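Local atomic coordinates of D-methionine-binding lipoprotein MetQ (Escherichia coli, PDB entry 4YAH), a protein that binds methionine as the substrate-binding lipoprotein of an ATP-driven methionine ABC transporter. Residues 72-77 with 97-102; 89-94 with 136-141. All blocks are in the same frame, centred on the assembly; numbering follows the deposited sequence.

Contact 1 (72-77 with 97-102)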
ATOM      1  N   PRO A  72      -5.238   1.139  11.639  1.00 19.07           N
ATOM      2  CA  PRO A  72      -6.557   1.048  10.989  1.00 19.07           C
ATOM      3  C   PRO A  72      -7.272  -0.293  11.184  1.00 19.59           C
ATOM      4  O   PRO A  72      -8.511  -0.318  11.289  1.00 18.43           O
ATOM      5  CB  PRO A  72      -6.235   1.275   9.513  1.00 22.08           C
ATOM      6  CG  PRO A  72      -4.947   2.064   9.524  1.00 19.75           C
ATOM      7  CD  PRO A  72      -4.181   1.560  10.700  1.00 20.66           C
ATOM      8  N   ASN A  73      -6.532  -1.398  11.233  1.00 16.38           N
ATOM      9  CA  ASN A  73      -7.173  -2.682  11.474  1.00 17.40           C
ATOM     10  C   ASN A  73      -7.580  -2.840  12.947  1.00 19.05           C
ATOM     11  O   ASN A  73      -8.610  -3.450  13.234  1.00 19.94           O
ATOM     12  CB  ASN A  73      -6.272  -3.835  11.031  1.00 20.17           C
ATOM     13  CG  ASN A  73      -6.373  -4.103   9.555  1.00 17.26           C
ATOM     14  OD1 ASN A  73      -7.346  -3.723   8.895  1.00 17.27           O
ATOM     15  ND2 ASN A  73      -5.369  -4.774   9.017  1.00 17.24           N
ATOM     16  N   GLU A  74      -6.794  -2.281  13.869  1.00 20.95           N
ATOM     17  CA  GLU A  74      -7.178  -2.264  15.290  1.00 18.79           C
ATOM     18  C   GLU A  74      -8.489  -1.517  15.481  1.00 20.42           C
ATOM     19  O   GLU A  74      -9.395  -1.984  16.182  1.00 22.02           O
ATOM     20  CB  GLU A  74      -6.092  -1.607  16.151  1.00 24.45           C
ATOM     21  CG  GLU A  74      -4.758  -2.341  16.145  1.00 29.57           C
ATOM     22  CD  GLU A  74      -3.799  -1.856  17.234  1.00 36.69           C
ATOM     23  OE1 GLU A  74      -4.136  -0.880  17.949  1.00 38.44           O
ATOM     24  OE2 GLU A  74      -2.712  -2.463  17.378  1.00 31.75           O
ATOM     25  N   ALA A  75      -8.586  -0.361  14.840  1.00 21.12           N
ATOM     26  CA  ALA A  75      -9.759   0.492  14.948  1.00 19.57           C
ATOM     27  C   ALA A  75     -10.987  -0.234  14.418  1.00 21.49           C
ATOM     28  O   ALA A  75     -12.058  -0.186  15.000  1.00 20.94           O
ATOM     29  CB  ALA A  75      -9.528   1.785  14.187  1.00 23.46           C
ATOM     30  N   LEU A  76     -10.818  -0.903  13.294  1.00 16.02           N
ATOM     31  CA  LEU A  76     -11.906  -1.657  12.686  1.00 17.18           C
ATOM     32  C   LEU A  76     -12.349  -2.805  13.580  1.00 20.73           C
ATOM     33  O   LEU A  76     -13.537  -2.985  13.812  1.00 22.97           O
ATOM     34  CB  LEU A  76     -11.466  -2.191  11.324  1.00 17.94           C
ATOM     35  CG  LEU A  76     -12.463  -3.067  10.583  1.00 18.10           C
ATOM     36  CD1 LEU A  76     -13.785  -2.344  10.381  1.00 16.34           C
ATOM     37  CD2 LEU A  76     -11.882  -3.519   9.255  1.00 20.16           C
ATOM     38  N   SER A  77     -11.389  -3.580  14.073  1.00 20.19           N
ATOM     39  CA  SER A  77     -11.669  -4.740  14.910  1.00 22.29           C
ATOM     40  C   SER A  77     -12.426  -4.336  16.174  1.00 24.84           C
ATOM     41  O   SER A  77     -13.355  -5.023  16.609  1.00 26.17           O
ATOM     42  CB  SER A  77     -10.373  -5.442  15.291  1.00 27.10           C
ATOM     43  OG  SER A  77     -10.645  -6.548  16.126  1.00 28.99           O
ATOM     44  N   LYS A  97      -3.599 -13.772  10.662  1.00 21.40           N
ATOM     45  CA  LYS A  97      -2.726 -14.747  11.319  1.00 24.70           C
ATOM     46  C   LYS A  97      -2.088 -14.162  12.569  1.00 27.17           C
ATOM     47  O   LYS A  97      -2.110 -14.775  13.633  1.00 29.27           O
ATOM     48  CB  LYS A  97      -1.619 -15.233  10.369  1.00 25.03           C
ATOM     49  CG  LYS A  97      -2.040 -16.269   9.356  1.00 53.95           C
ATOM     50  CD  LYS A  97      -0.825 -16.874   8.659  1.00 56.88           C
ATOM     51  CE  LYS A  97      -1.216 -18.075   7.796  1.00 68.12           C
ATOM     52  NZ  LYS A  97      -0.022 -18.798   7.244  1.00 61.01           N
ATOM     53  N   ASP A  98      -1.506 -12.973  12.440  1.00 20.90           N
ATOM     54  CA  ASP A  98      -0.706 -12.409  13.522  1.00 25.00           C
ATOM     55  C   ASP A  98      -1.518 -11.759  14.628  1.00 23.92           C
ATOM     56  O   ASP A  98      -1.080 -11.774  15.776  1.00 28.54           O
ATOM     57  CB  ASP A  98       0.290 -11.394  12.954  1.00 31.64           C
ATOM     58  CG  ASP A  98       1.400 -12.053  12.151  1.00 36.45           C
ATOM     59  OD1 ASP A  98       1.638 -13.271  12.318  1.00 38.68           O
ATOM     60  OD2 ASP A  98       2.033 -11.346  11.346  1.00 40.87           O
ATOM     61  N   ARG A  99      -2.693 -11.205  14.305  1.00 24.27           N
ATOM     62  CA  ARG A  99      -3.492 -10.454  15.283  1.00 25.57           C
ATOM     63  C   ARG A  99      -4.813 -11.135  15.617  1.00 24.03           C
ATOM     64  O   ARG A  99      -5.451 -10.798  16.600  1.00 26.34           O
ATOM     65  CB  ARG A  99      -3.780  -9.035  14.782  1.00 26.72           C
ATOM     66  CG  ARG A  99      -2.534  -8.208  14.460  1.00 29.03           C
ATOM     67  CD  ARG A  99      -1.672  -7.938  15.682  1.00 38.01           C
ATOM     68  NE  ARG A  99      -2.412  -7.290  16.767  1.00 44.17           N
ATOM     69  CZ  ARG A  99      -2.569  -5.972  16.903  1.00 48.86           C
ATOM     70  NH1 ARG A  99      -2.051  -5.126  16.022  1.00 35.44           N
ATOM     71  NH2 ARG A  99      -3.255  -5.492  17.930  1.00 44.74           N
ATOM     72  N   GLY A 100      -5.233 -12.074  14.782  1.00 22.72           N
ATOM     73  CA  GLY A 100      -6.398 -12.880  15.092  1.00 21.87           C
ATOM     74  C   GLY A 100      -7.717 -12.178  14.826  1.00 22.78           C
ATOM     75  O   GLY A 100      -8.766 -12.607  15.323  1.00 28.44           O
ATOM     76  N   TYR A 101      -7.676 -11.107  14.036  1.00 25.42           N
ATOM     77  CA  TYR A 101      -8.888 -10.370  13.657  1.00 25.44           C
ATOM     78  C   TYR A 101      -9.818 -11.218  12.795  1.00 25.90           C
ATOM     79  O   TYR A 101      -9.372 -12.147  12.125  1.00 24.14           O
ATOM     80  CB  TYR A 101      -8.556  -9.113  12.855  1.00 24.31           C
ATOM     81  CG  TYR A 101      -7.600  -8.143  13.466  1.00 28.86           C
ATOM     82  CD1 TYR A 101      -7.720  -7.751  14.790  1.00 26.48           C
ATOM     83  CD2 TYR A 101      -6.582  -7.586  12.693  1.00 26.97           C
ATOM     84  CE1 TYR A 101      -6.843  -6.824  15.339  1.00 28.06           C
ATOM     85  CE2 TYR A 101      -5.699  -6.665  13.230  1.00 31.47           C
ATOM     86  CZ  TYR A 101      -5.843  -6.287  14.552  1.00 27.28           C
ATOM     87  OH  TYR A 101      -4.974  -5.381  15.101  1.00 30.96           O
ATOM     88  N   LYS A 102     -11.104 -10.866  12.797  1.00 24.66           N
ATOM     89  CA  LYS A 102     -12.068 -11.471  11.878  1.00 22.39           C
ATOM     90  C   LYS A 102     -12.537 -10.418  10.876  1.00 26.02           C
ATOM     91  O   LYS A 102     -13.615  -9.836  10.994  1.00 24.05           O
ATOM     92  CB  LYS A 102     -13.247 -12.075  12.659  1.00 26.45           C
ATOM     93  CG  LYS A 102     -12.832 -13.224  13.584  1.00 33.07           C
ATOM     94  CD  LYS A 102     -12.143 -14.354  12.821  1.00 49.57           C
ATOM     95  CE  LYS A 102     -11.860 -15.555  13.711  1.00 63.03           C
ATOM     96  NZ  LYS A 102     -13.106 -16.199  14.213  1.00 77.01           N
TER
HETATM   97  O   HOH W   1     -11.882  -8.637  14.639  1.00 20.71           O

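Contact 2 (89-94 with 136-141). With MET (methionine), chain B.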
ATOM      1  N   LYS A  89      -4.431  -7.941  -0.085  1.00 14.09           N
ATOM      2  CA  LYS A  89      -4.872  -9.180   0.547  1.00 17.15           C
ATOM      3  C   LYS A  89      -3.746  -9.916   1.261  1.00 16.65           C
ATOM      4  O   LYS A  89      -3.972 -10.469   2.324  1.00 15.89           O
ATOM      5  CB  LYS A  89      -5.540 -10.134  -0.460  1.00 18.45           C
ATOM      6  CG  LYS A  89      -6.209 -11.309   0.265  1.00 22.55           C
ATOM      7  CD  LYS A  89      -7.151 -12.100  -0.611  1.00 39.28           C
ATOM      8  CE  LYS A  89      -7.736 -13.288   0.176  1.00 31.16           C
ATOM      9  NZ  LYS A  89      -6.689 -14.338   0.405  1.00 33.10           N
ATOM     10  N   PRO A  90      -2.523  -9.933   0.693  1.00 16.59           N
ATOM     11  CA  PRO A  90      -1.484 -10.583   1.499  1.00 14.58           C
ATOM     12  C   PRO A  90      -1.331  -9.945   2.881  1.00 16.45           C
ATOM     13  O   PRO A  90      -1.168 -10.657   3.879  1.00 17.43           O
ATOM     14  CB  PRO A  90      -0.231 -10.410   0.645  1.00 16.94           C
ATOM     15  CG  PRO A  90      -0.746 -10.412  -0.749  1.00 16.23           C
ATOM     16  CD  PRO A  90      -2.058  -9.649  -0.674  1.00 18.38           C
ATOM     17  N   TYR A  91      -1.397  -8.622   2.934  1.00 16.70           N
ATOM     18  CA  TYR A  91      -1.284  -7.908   4.196  1.00 15.30           C
ATOM     19  C   TYR A  91      -2.430  -8.297   5.128  1.00 15.77           C
ATOM     20  O   TYR A  91      -2.215  -8.571   6.310  1.00 17.57           O
ATOM     21  CB  TYR A  91      -1.292  -6.408   3.977  1.00 16.97           C
ATOM     22  CG  TYR A  91      -0.993  -5.646   5.241  1.00 16.45           C
ATOM     23  CD1 TYR A  91       0.322  -5.368   5.597  1.00 18.82           C
ATOM     24  CD2 TYR A  91      -2.010  -5.224   6.092  1.00 17.44           C
ATOM     25  CE1 TYR A  91       0.624  -4.665   6.758  1.00 19.56           C
ATOM     26  CE2 TYR A  91      -1.718  -4.527   7.250  1.00 16.61           C
ATOM     27  CZ  TYR A  91      -0.391  -4.258   7.579  1.00 19.06           C
ATOM     28  OH  TYR A  91      -0.057  -3.574   8.729  1.00 19.61           O
ATOM     29  N   LEU A  92      -3.644  -8.271   4.588  1.00 15.25           N
ATOM     30  CA  LEU A  92      -4.828  -8.637   5.352  1.00 19.17           C
ATOM     31  C   LEU A  92      -4.661 -10.039   5.946  1.00 18.71           C
ATOM     32  O   LEU A  92      -4.850 -10.246   7.153  1.00 19.48           O
ATOM     33  CB  LEU A  92      -6.072  -8.575   4.466  1.00 17.76           C
ATOM     34  CG  LEU A  92      -7.362  -9.084   5.121  1.00 16.61           C
ATOM     35  CD1 LEU A  92      -7.656  -8.247   6.362  1.00 20.48           C
ATOM     36  CD2 LEU A  92      -8.487  -9.006   4.117  1.00 21.79           C
ATOM     37  N   ASP A  93      -4.308 -10.999   5.098  1.00 17.35           N
ATOM     38  CA  ASP A  93      -4.127 -12.386   5.534  1.00 16.40           C
ATOM     39  C   ASP A  93      -3.097 -12.522   6.648  1.00 21.03           C
ATOM     40  O   ASP A  93      -3.297 -13.266   7.597  1.00 22.60           O
ATOM     41  CB  ASP A  93      -3.716 -13.259   4.353  1.00 18.07           C
ATOM     42  CG  ASP A  93      -4.828 -13.409   3.324  1.00 27.32           C
ATOM     43  OD1 ASP A  93      -5.984 -13.072   3.641  1.00 31.00           O
ATOM     44  OD2 ASP A  93      -4.544 -13.861   2.202  1.00 25.72           O
ATOM     45  N   GLN A  94      -2.002 -11.783   6.536  1.00 17.62           N
ATOM     46  CA  GLN A  94      -0.964 -11.795   7.552  1.00 17.24           C
ATOM     47  C   GLN A  94      -1.471 -11.223   8.874  1.00 22.04           C
ATOM     48  O   GLN A  94      -1.109 -11.690   9.956  1.00 20.41           O
ATOM     49  CB  GLN A  94       0.246 -11.007   7.045  1.00 20.62           C
ATOM     50  CG  GLN A  94       1.459 -11.113   7.925  1.00 24.48           C
ATOM     51  CD  GLN A  94       2.022 -12.513   7.920  1.00 32.66           C
ATOM     52  OE1 GLN A  94       2.078 -13.166   6.876  1.00 38.90           O
ATOM     53  NE2 GLN A  94       2.416 -12.996   9.087  1.00 36.39           N
ATOM     54  N   PRO A 136      10.164  -1.695   3.587  1.00 16.04           N
ATOM     55  CA  PRO A 136       9.186  -1.876   4.669  1.00 16.73           C
ATOM     56  C   PRO A 136       9.475  -3.099   5.526  1.00 19.47           C
ATOM     57  O   PRO A 136       9.971  -4.095   4.995  1.00 18.16           O
ATOM     58  CB  PRO A 136       7.856  -2.054   3.933  1.00 22.10           C
ATOM     59  CG  PRO A 136       8.100  -1.774   2.499  1.00 24.48           C
ATOM     60  CD  PRO A 136       9.567  -1.792   2.248  1.00 19.15           C
ATOM     61  N   ASN A 137       9.120  -3.065   6.812  1.00 18.16           N
ATOM     62  CA  ASN A 137       9.472  -4.172   7.707  1.00 16.45           C
ATOM     63  C   ASN A 137       8.336  -5.138   8.058  1.00 17.83           C
ATOM     64  O   ASN A 137       8.547  -6.076   8.818  1.00 23.92           O
ATOM     65  CB  ASN A 137      10.072  -3.615   8.993  1.00 19.92           C
ATOM     66  CG  ASN A 137       9.061  -2.880   9.858  1.00 22.93           C
ATOM     67  OD1 ASN A 137       7.894  -2.698   9.498  1.00 21.15           O
ATOM     68  ND2 ASN A 137       9.523  -2.439  11.015  1.00 24.60           N
ATOM     69  N   ASP A 138       7.154  -4.933   7.495  1.00 19.13           N
ATOM     70  CA  ASP A 138       6.053  -5.867   7.728  1.00 18.17           C
ATOM     71  C   ASP A 138       6.206  -7.029   6.741  1.00 22.62           C
ATOM     72  O   ASP A 138       6.709  -6.841   5.632  1.00 19.54           O
ATOM     73  CB  ASP A 138       4.704  -5.164   7.573  1.00 18.31           C
ATOM     74  CG  ASP A 138       4.510  -4.607   6.186  1.00 24.43           C
ATOM     75  OD1 ASP A 138       5.087  -3.519   5.903  1.00 21.97           O
ATOM     76  OD2 ASP A 138       3.818  -5.281   5.379  1.00 21.06           O
ATOM     77  N   PRO A 139       5.801  -8.245   7.137  1.00 18.39           N
ATOM     78  CA  PRO A 139       6.208  -9.420   6.339  1.00 18.46           C
ATOM     79  C   PRO A 139       5.842  -9.394   4.865  1.00 18.69           C
ATOM     80  O   PRO A 139       6.685  -9.802   4.047  1.00 19.58           O
ATOM     81  CB  PRO A 139       5.482 -10.581   7.027  1.00 22.65           C
ATOM     82  CG  PRO A 139       5.312 -10.135   8.422  1.00 26.56           C
ATOM     83  CD  PRO A 139       5.082  -8.637   8.358  1.00 21.49           C
ATOM     84  N   THR A 140       4.642  -8.952   4.502  1.00 17.53           N
ATOM     85  CA  THR A 140       4.252  -9.072   3.104  1.00 17.50           C
ATOM     86  C   THR A 140       4.862  -7.949   2.257  1.00 16.77           C
ATOM     87  O   THR A 140       5.202  -8.179   1.093  1.00 17.92           O
ATOM     88  CB  THR A 140       2.728  -9.101   2.914  1.00 18.98           C
ATOM     89  OG1 THR A 140       2.127  -7.889   3.363  1.00 19.95           O
ATOM     90  CG2 THR A 140       2.143 -10.263   3.674  1.00 18.32           C
ATOM     91  N   ASN A 141       5.031  -6.752   2.809  1.00 16.10           N
ATOM     92  CA  ASN A 141       5.612  -5.693   1.979  1.00 17.06           C
ATOM     93  C   ASN A 141       7.122  -5.815   1.965  1.00 18.64           C
ATOM     94  O   ASN A 141       7.759  -5.443   0.982  1.00 16.68           O
ATOM     95  CB  ASN A 141       5.132  -4.322   2.435  1.00 20.56           C
ATOM     96  CG  ASN A 141       3.688  -4.072   2.029  1.00 19.28           C
ATOM     97  OD1 ASN A 141       3.372  -3.927   0.846  1.00 17.79           O
ATOM     98  ND2 ASN A 141       2.802  -4.061   3.006  1.00 18.55           N
TER
HETATM   99  N   MET B 301      -1.236   0.999  -0.487  1.00 16.33           N
HETATM  100  CA  MET B 301      -0.224   0.023  -0.080  1.00 16.55           C
HETATM  101  C   MET B 301       0.351  -0.641  -1.309  1.00 17.10           C
HETATM  102  O   MET B 301      -0.430  -1.095  -2.151  1.00 17.75           O
HETATM  103  CB  MET B 301      -0.827  -1.034   0.849  1.00 18.12           C
HETATM  104  CG  MET B 301       0.189  -1.979   1.472  1.00 15.74           C
HETATM  105  SD  MET B 301      -0.536  -3.227   2.557  1.00 15.65           S
HETATM  106  CE  MET B 301      -0.937  -2.222   3.986  1.00 16.05           C
HETATM  107  OXT MET B 301       1.586  -0.744  -1.447  1.00 18.27           O

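Contact 1 (72-77 with 97-102)
The ring of Tyr101 lies against one side of helix 71-78 and meets three of its side chains, those of Asn73, Glu74 and Ser77. Asn73 CB lies 3.6 Å from Tyr101 CE2. On the same side of the ring plane Ser77 meets the other long edge through CB and OG, with Ser77 OG 3.4 Å from Tyr101 CD1. The hydroxyl end reaches Glu74, where Tyr101 OH is 3.2 Å from Glu74 CG. The backbone O of Asn73 lies over one ring face, near the rim. CB of Arg99 lies over the opposite face, toward the rim, 3.4 Å above the Tyr101 ring plane.

Arg99 then reaches past the tyrosine. Its chain is bent at chi2 and chi3, and this brings the guanidinium back over Tyr101 OH, which lies above the centre of the guanidinium plane without a hydrogen bond to NH1. NH1 and NH2 of Arg99 both bind the single oxygen OE2 of Glu74, each at 3.1 Å. OE2 lies close to the guanidinium plane, but the carboxylate is turned 88° from it. NH1 meets the anti lone pair of OE2, whereas NH2 comes from above the carboxylate plane.

A water joins the far end of the contact. It is 2.8 Å from Ser77 OG and accepts from Lys102 N. Further out, Asn73 ND2 bonds to Gln95 and Gln87, and its OD1 accepts from Asn84. These bonds fix the amide while its CB packs on Tyr101. Gly100, with positive phi, ends helix 89-99 and leads the chain to Tyr101.

The contact thus joins helix 71-78 to the C-terminal end of helix 89-99 within one lobe. A buried aromatic ring makes the packing, and an ion pair spans its hydroxyl end. Two N-H groups on one oxygen probably help keep Glu74 ionised.

Contact 2 (89-94 with 136-141)
Thr140 packs on the first turn of helix 89-99 through its methyl and hydroxyl groups. Thr140 CG2 is 3.3 Å from Pro90 O and also touches CB of Pro90 and CB of Gln94. OG1 stands between the backbone N and the carbonyl carbon (chi1 62°), which sets Thr140 OG1 3.5 Å from Tyr91 CA, at the edge of the Tyr91 ring. Beside it, CG of Gln94 meets CG of Pro139 at 4.0 Å, and the two side chains cross at about a right angle.

The aromatic contacts centre on Tyr91. Asp138 OD2 lies at the ring edge, 3.5 Å from Tyr91 CD1, with the carboxylate turned 71° from the ring. The methyl CE of the bound methionine sits over the centre of one face, 3.6 Å above the Tyr91 ring plane. The tyrosine hydroxyl is hydrogen-bonded to Tyr69 O.

Within 136-141, hydrogen bonds shape the helix start. Asp138 is the N-cap of helix 139-151, and its OD2 accepts from Asn141 N. Asp138 OD2 also takes a bond from Asn141 ND2 at 2.9 Å. The amide is thereby held with Asn141 ND2 3.5 Å from the ligand SD.

No hydrogen bond links the two segments directly. Between them the lobes meet by packing, and a bond from Asn141 OD1 to His88 adds a polar tie beside it. Tyr91 and Asn141 both touch the sulfur of the bound methionine.

Helix 89-99 is shared by the two contacts, whose centres lie 13 Å apart. Its first turns face the other lobe and the ligand in contact 2, while its C-terminal end is tied to helix 71-78 in contact 1. Asn73 connects them: Asn73 ND2 is 4.1 Å from Tyr91 CE2, and its side chain is about 7 Å from the bound methionine. Gln87, which bonds to Asn73, is itself a pocket residue. Gln94 of contact 2 also bonds to Asp98 next to Arg99. Contact 1 therefore stands behind the pocket wall, and contact 2 closes that wall across the cleft, as in a ligand-bound periplasmic binding protein.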